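Local coordinates for protein pectate lyase (Bacillus, PDB 3VMV) that belongs to polysaccharide lyase family 1 and probably cleaves polygalacturonate (pectate) by beta-elimination with its parallel beta-helix catalytic domain, at residues F139-P144 and D150-L155. Sequence-based numbering, arbitrary orientation.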
loop_
_atom_site.group_PDB
_atom_site.type_symbol
_atom_site.label_atom_id
_atom_site.label_comp_id
_atom_site.label_asym_id
_atom_site.label_seq_id
_atom_site.Cartn_x
_atom_site.Cartn_y
_atom_site.Cartn_z
ATOM N N PHE A 139 5.738 -5.101 5.690
ATOM C CA PHE A 139 6.455 -3.844 5.503
ATOM C C PHE A 139 6.734 -3.261 6.853
ATOM O O PHE A 139 5.813 -3.178 7.685
ATOM C CB PHE A 139 5.606 -2.844 4.717
ATOM C CG PHE A 139 5.041 -3.396 3.417
ATOM C CD1 PHE A 139 5.884 -3.713 2.360
ATOM C CD2 PHE A 139 3.672 -3.547 3.256
ATOM C CE1 PHE A 139 5.393 -4.224 1.153
ATOM C CE2 PHE A 139 3.155 -4.034 2.043
ATOM C CZ PHE A 139 4.004 -4.377 0.991
ATOM N N TYR A 140 7.957 -2.794 7.105
ATOM C CA TYR A 140 8.242 -2.267 8.440
ATOM C C TYR A 140 9.529 -1.449 8.427
ATOM O O TYR A 140 10.314 -1.563 7.480
ATOM C CB TYR A 140 8.309 -3.398 9.482
ATOM C CG TYR A 140 9.229 -4.551 9.182
ATOM C CD1 TYR A 140 10.533 -4.589 9.701
ATOM C CD2 TYR A 140 8.791 -5.622 8.409
ATOM C CE1 TYR A 140 11.349 -5.668 9.482
ATOM C CE2 TYR A 140 9.630 -6.717 8.162
ATOM C CZ TYR A 140 10.900 -6.719 8.714
ATOM O OH TYR A 140 11.795 -7.756 8.491
ATOM N N SER A 141 9.742 -0.657 9.470
ATOM C CA SER A 141 11.065 -0.043 9.683
ATOM C C SER A 141 11.282 0.027 11.187
ATOM O O SER A 141 11.422 -1.037 11.800
ATOM C CB SER A 141 11.249 1.298 8.940
ATOM O OG SER A 141 10.438 2.335 9.442
ATOM N N GLU A 142 11.288 1.222 11.797
ATOM C CA GLU A 142 11.289 1.305 13.251
ATOM C C GLU A 142 10.343 2.418 13.675
ATOM O O GLU A 142 10.251 3.456 12.993
ATOM C CB GLU A 142 12.693 1.642 13.783
ATOM C CG GLU A 142 13.810 0.700 13.412
ATOM C CD GLU A 142 13.709 -0.678 14.054
ATOM O OE1 GLU A 142 13.014 -0.840 15.085
ATOM O OE2 GLU A 142 14.375 -1.622 13.548
ATOM N N PHE A 143 9.678 2.234 14.814
ATOM C CA PHE A 143 8.906 3.308 15.436
ATOM C C PHE A 143 8.941 3.071 16.949
ATOM O O PHE A 143 8.482 2.026 17.412
ATOM C CB PHE A 143 7.467 3.325 14.961
ATOM C CG PHE A 143 6.634 4.337 15.671
ATOM C CD1 PHE A 143 6.850 5.704 15.489
ATOM C CD2 PHE A 143 5.672 3.925 16.571
ATOM C CE1 PHE A 143 6.155 6.641 16.175
ATOM C CE2 PHE A 143 4.915 4.882 17.263
ATOM C CZ PHE A 143 5.176 6.233 17.076
ATOM N N PRO A 144 9.416 4.055 17.726
ATOM C CA PRO A 144 9.846 5.384 17.275
ATOM C C PRO A 144 11.266 5.388 16.716
ATOM O O PRO A 144 11.709 6.408 16.146
ATOM C CB PRO A 144 9.803 6.226 18.580
ATOM C CG PRO A 144 10.035 5.252 19.630
ATOM C CD PRO A 144 9.249 4.019 19.193
ATOM N N ASP A 150 11.401 11.093 9.468
ATOM C CA ASP A 150 11.710 11.170 8.047
ATOM C C ASP A 150 12.941 10.343 7.669
ATOM O O ASP A 150 13.363 10.336 6.505
ATOM C CB ASP A 150 11.970 12.622 7.621
ATOM C CG ASP A 150 10.760 13.496 7.757
ATOM O OD1 ASP A 150 9.653 13.019 7.484
ATOM O OD2 ASP A 150 10.923 14.676 8.127
ATOM N N TYR A 151 13.537 9.642 8.646
ATOM C CA TYR A 151 14.753 8.856 8.344
ATOM C C TYR A 151 14.425 7.822 7.284
ATOM O O TYR A 151 15.170 7.664 6.301
ATOM C CB TYR A 151 15.309 8.199 9.609
ATOM C CG TYR A 151 16.628 7.484 9.416
ATOM C CD1 TYR A 151 17.820 8.168 9.522
ATOM C CD2 TYR A 151 16.667 6.125 9.111
ATOM C CE1 TYR A 151 19.032 7.518 9.352
ATOM C CE2 TYR A 151 17.854 5.469 8.939
ATOM C CZ TYR A 151 19.039 6.171 9.070
ATOM O OH TYR A 151 20.230 5.505 8.903
ATOM N N TYR A 152 13.330 7.090 7.523
ATOM C CA TYR A 152 12.676 6.295 6.490
ATOM C C TYR A 152 11.532 7.114 5.948
ATOM O O TYR A 152 10.996 8.003 6.668
ATOM C CB TYR A 152 12.157 4.977 7.090
ATOM C CG TYR A 152 13.262 4.186 7.779
ATOM C CD1 TYR A 152 14.264 3.556 7.041
ATOM C CD2 TYR A 152 13.283 4.085 9.175
ATOM C CE1 TYR A 152 15.288 2.850 7.685
ATOM C CE2 TYR A 152 14.295 3.381 9.826
ATOM C CZ TYR A 152 15.272 2.765 9.081
ATOM O OH TYR A 152 16.291 2.086 9.748
ATOM N N ASP A 153 11.114 6.820 4.710
ATOM C CA ASP A 153 9.965 7.541 4.138
ATOM C C ASP A 153 8.701 6.690 4.254
ATOM O O ASP A 153 8.210 6.505 5.363
ATOM C CB ASP A 153 10.267 8.008 2.701
ATOM C CG ASP A 153 9.338 9.131 2.218
ATOM O OD1 ASP A 153 8.433 9.558 2.957
ATOM O OD2 ASP A 153 9.543 9.608 1.065
ATOM N N GLY A 154 8.124 6.234 3.155
ATOM C CA GLY A 154 6.852 5.507 3.278
ATOM C C GLY A 154 6.945 4.001 3.299
ATOM O O GLY A 154 7.983 3.425 3.029
ATOM N N LEU A 155 5.831 3.342 3.598
ATOM C CA LEU A 155 5.785 1.927 3.375
ATOM C C LEU A 155 5.153 1.632 2.040
ATOM O O LEU A 155 5.822 1.077 1.175
ATOM C CB LEU A 155 5.080 1.181 4.521
ATOM C CG LEU A 155 5.918 1.193 5.818
ATOM C CD1 LEU A 155 5.193 0.395 6.886
ATOM C CD2 LEU A 155 7.344 0.640 5.606
#
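Phe139 and Leu155 lie at the base of a loop of the parallel beta-helix, where the backbones of 139-142 and 152-155 run roughly antiparallel, their directions 151° apart. The CA atoms of Phe139 and Leu155 are 6.2 Å apart, those of Ser141 and Tyr152 7.3 Å. The loop joins strand 138-140 of the coil to strand 156-158, and its two arms are held by packing, with no hydrogen bonds between 139-144 and 150-155. At the base, both methyls of Leu155 pack against Phe139 CB, CD1 at 3.9 Å and CD2 at 4.0 Å; in addition CD1 meets the carbonyl oxygen of Phe139, and CD2 comes 3.8 Å from the backbone N of Tyr140. Within the Phe139 side chain CB is the atom that meets the leucine, while the ring leads away, its CG standing anti to the carbonyl carbon (chi1 -52°). Phe172 and His175 of strand 165-175 also touch Leu155. Farther out, Ser141 lies against the Tyr152 ring in a CH-pi contact, its CB 3.8 Å from the ring centroid and 23° off the normal, displaced toward the CD2 rim. The other face of this ring takes CD2 of Tyr151, 3.6 Å above the plane, so the phenol is sandwiched between its chain neighbour and the serine. With an alanine in place of Tyr152, Ser141 CB is likely to lose the aromatic face it lies on and a gap to open between the loop's arms. Next to Ser141, Glu142 bonds through OE2 to His114 NE2, while Asp150 and Asp153 both form salt bridges to Lys177. The rotation of Ser141 about CA-CB turns OG toward the same ring, where it approaches Tyr152 CD2 at 3.4 Å.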